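Local coordinates for hypothetical protein XAC2396 (Xanthomonas axonopodis pv. citri, PDB 2G3W), which is of unknown function but belongs to the YaeQ family, whose compact fold is built around a variation of the PD-(D/E)XK nuclease motif, at residues A[103-108]-A[132-137]. Sequence-based numbering, arbitrary orientation.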
loop_
_atom_site.group_PDB
_atom_site.type_symbol
_atom_site.label_atom_id
_atom_site.label_comp_id
_atom_site.label_asym_id
_atom_site.label_seq_id
_atom_site.Cartn_x
_atom_site.Cartn_y
_atom_site.Cartn_z
ATOM N N VAL A 103 10.830 4.100 9.367
ATOM C CA VAL A 103 9.365 3.961 9.414
ATOM C C VAL A 103 8.775 5.079 10.269
ATOM O O VAL A 103 9.252 5.343 11.378
ATOM C CB VAL A 103 8.964 2.578 10.028
ATOM C CG1 VAL A 103 7.423 2.304 9.950
ATOM C CG2 VAL A 103 9.781 1.421 9.346
ATOM N N VAL A 104 7.736 5.726 9.757
ATOM C CA VAL A 104 6.922 6.629 10.530
ATOM C C VAL A 104 5.557 5.955 10.688
ATOM O O VAL A 104 4.963 5.528 9.709
ATOM C CB VAL A 104 6.764 7.963 9.764
ATOM C CG1 VAL A 104 5.742 8.917 10.470
ATOM C CG2 VAL A 104 8.078 8.610 9.635
ATOM N N ILE A 105 5.057 5.873 11.924
ATOM C CA ILE A 105 3.734 5.282 12.205
ATOM C C ILE A 105 2.853 6.385 12.793
ATOM O O ILE A 105 3.025 6.764 13.936
ATOM C CB ILE A 105 3.874 4.106 13.182
ATOM C CG1 ILE A 105 4.745 3.017 12.541
ATOM C CG2 ILE A 105 2.462 3.515 13.607
ATOM C CD1 ILE A 105 4.959 1.769 13.433
ATOM N N GLY A 106 1.996 6.972 11.982
ATOM C CA GLY A 106 1.064 7.988 12.477
ATOM C C GLY A 106 -0.286 7.417 12.907
ATOM O O GLY A 106 -0.687 6.345 12.451
ATOM N N TYR A 107 -0.979 8.144 13.797
ATOM C CA TYR A 107 -2.196 7.634 14.403
ATOM C C TYR A 107 -3.094 8.770 14.913
ATOM O O TYR A 107 -3.912 8.560 15.795
ATOM C CB TYR A 107 -1.851 6.577 15.483
ATOM C CG TYR A 107 -1.047 7.093 16.651
ATOM C CD1 TYR A 107 0.348 7.238 16.574
ATOM C CD2 TYR A 107 -1.668 7.443 17.837
ATOM C CE1 TYR A 107 1.076 7.776 17.645
ATOM C CE2 TYR A 107 -0.945 7.925 18.917
ATOM C CZ TYR A 107 0.415 8.083 18.808
ATOM O OH TYR A 107 1.096 8.558 19.871
ATOM N N GLY A 108 -2.987 9.958 14.296
ATOM C CA GLY A 108 -3.550 11.164 14.911
ATOM C C GLY A 108 -4.808 11.665 14.226
ATOM O O GLY A 108 -5.253 12.758 14.527
ATOM N N ILE A 132 3.212 4.617 7.515
ATOM C CA ILE A 132 1.917 3.988 7.733
ATOM C C ILE A 132 1.011 4.835 8.624
ATOM O O ILE A 132 1.487 5.643 9.456
ATOM C CB ILE A 132 2.015 2.549 8.263
ATOM C CG1 ILE A 132 2.380 2.510 9.708
ATOM C CG2 ILE A 132 2.985 1.629 7.408
ATOM C CD1 ILE A 132 1.889 1.250 10.333
ATOM N N GLU A 133 -0.294 4.677 8.416
ATOM C CA GLU A 133 -1.271 5.399 9.226
ATOM C C GLU A 133 -2.239 4.392 9.839
ATOM O O GLU A 133 -2.752 3.512 9.137
ATOM C CB GLU A 133 -2.062 6.405 8.406
ATOM C CG GLU A 133 -3.201 6.956 9.246
ATOM C CD GLU A 133 -3.853 8.170 8.666
ATOM O OE1 GLU A 133 -3.444 8.615 7.575
ATOM O OE2 GLU A 133 -4.771 8.713 9.327
ATOM N N LEU A 134 -2.467 4.551 11.142
ATOM C CA LEU A 134 -3.443 3.762 11.873
ATOM C C LEU A 134 -4.653 4.631 12.212
ATOM O O LEU A 134 -4.500 5.787 12.573
ATOM C CB LEU A 134 -2.812 3.284 13.171
ATOM C CG LEU A 134 -1.434 2.638 13.059
ATOM C CD1 LEU A 134 -0.872 2.287 14.488
ATOM C CD2 LEU A 134 -1.493 1.397 12.146
ATOM N N ASP A 135 -5.843 4.049 12.125
ATOM C CA ASP A 135 -7.087 4.736 12.470
ATOM C C ASP A 135 -7.027 5.177 13.924
ATOM O O ASP A 135 -6.785 4.348 14.803
ATOM C CB ASP A 135 -8.260 3.777 12.278
ATOM C CG ASP A 135 -9.623 4.438 12.589
ATOM O OD1 ASP A 135 -9.982 4.521 13.766
ATOM O OD2 ASP A 135 -10.324 4.881 11.655
ATOM N N SER A 136 -7.274 6.460 14.183
ATOM C CA SER A 136 -7.136 7.006 15.541
ATOM C C SER A 136 -8.173 6.453 16.517
ATOM O O SER A 136 -7.933 6.396 17.720
ATOM C CB SER A 136 -7.231 8.532 15.543
ATOM O OG SER A 136 -8.415 8.962 14.919
ATOM N N GLN A 137 -9.349 6.091 16.019
ATOM C CA GLN A 137 -10.378 5.562 16.918
ATOM C C GLN A 137 -9.976 4.173 17.397
ATOM O O GLN A 137 -10.221 3.808 18.546
ATOM C CB GLN A 137 -11.745 5.561 16.261
ATOM C CG GLN A 137 -12.374 6.930 16.283
ATOM C CD GLN A 137 -13.691 6.963 15.580
ATOM O OE1 GLN A 137 -13.781 6.637 14.387
ATOM N NE2 GLN A 137 -14.733 7.354 16.305
#
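The carbonyl O of Val104 takes the Ile132 N-H at 3.0 Å, almost straight, and Ile105 is the residue level with Ile132. These are the two neighbouring parallel strands of a beta-alpha-beta unit, 101-106 and 129-133, joined through helix 110-123. Ile105 lies on the sheet face covered by helix 37-49. Its side chain and that of Ile132 lie side by side and point the same way, CG1 to CG1 3.7 Å; chi1 of 76° sets Ile132 CG1 between its backbone N and carbonyl carbon, where it meets Ile105. CG2 of Ile105 touches CD1 of Leu134 at 3.7 Å as well as CD1 of Ile132, and Pro174 of strand 168-176 touches both Ile132 and Leu134. Gly106 bonds through both its backbone groups: its N gives to Ile132 O at 2.9 Å, and its O receives Leu134 N at 2.8 Å, the donor tilted 19° from the carbonyl plane. On the face opposite the isoleucines, Glu133 stretches to a salt bridge with Arg177. Past the strand ends, CB of Tyr107 meets CB of Leu134, the ring leading away, and Tyr107 CA makes a CA-H...O contact with Leu134 O. Where helix 136-143 begins, Ser136 CB sits 3.3 Å from Tyr107 O.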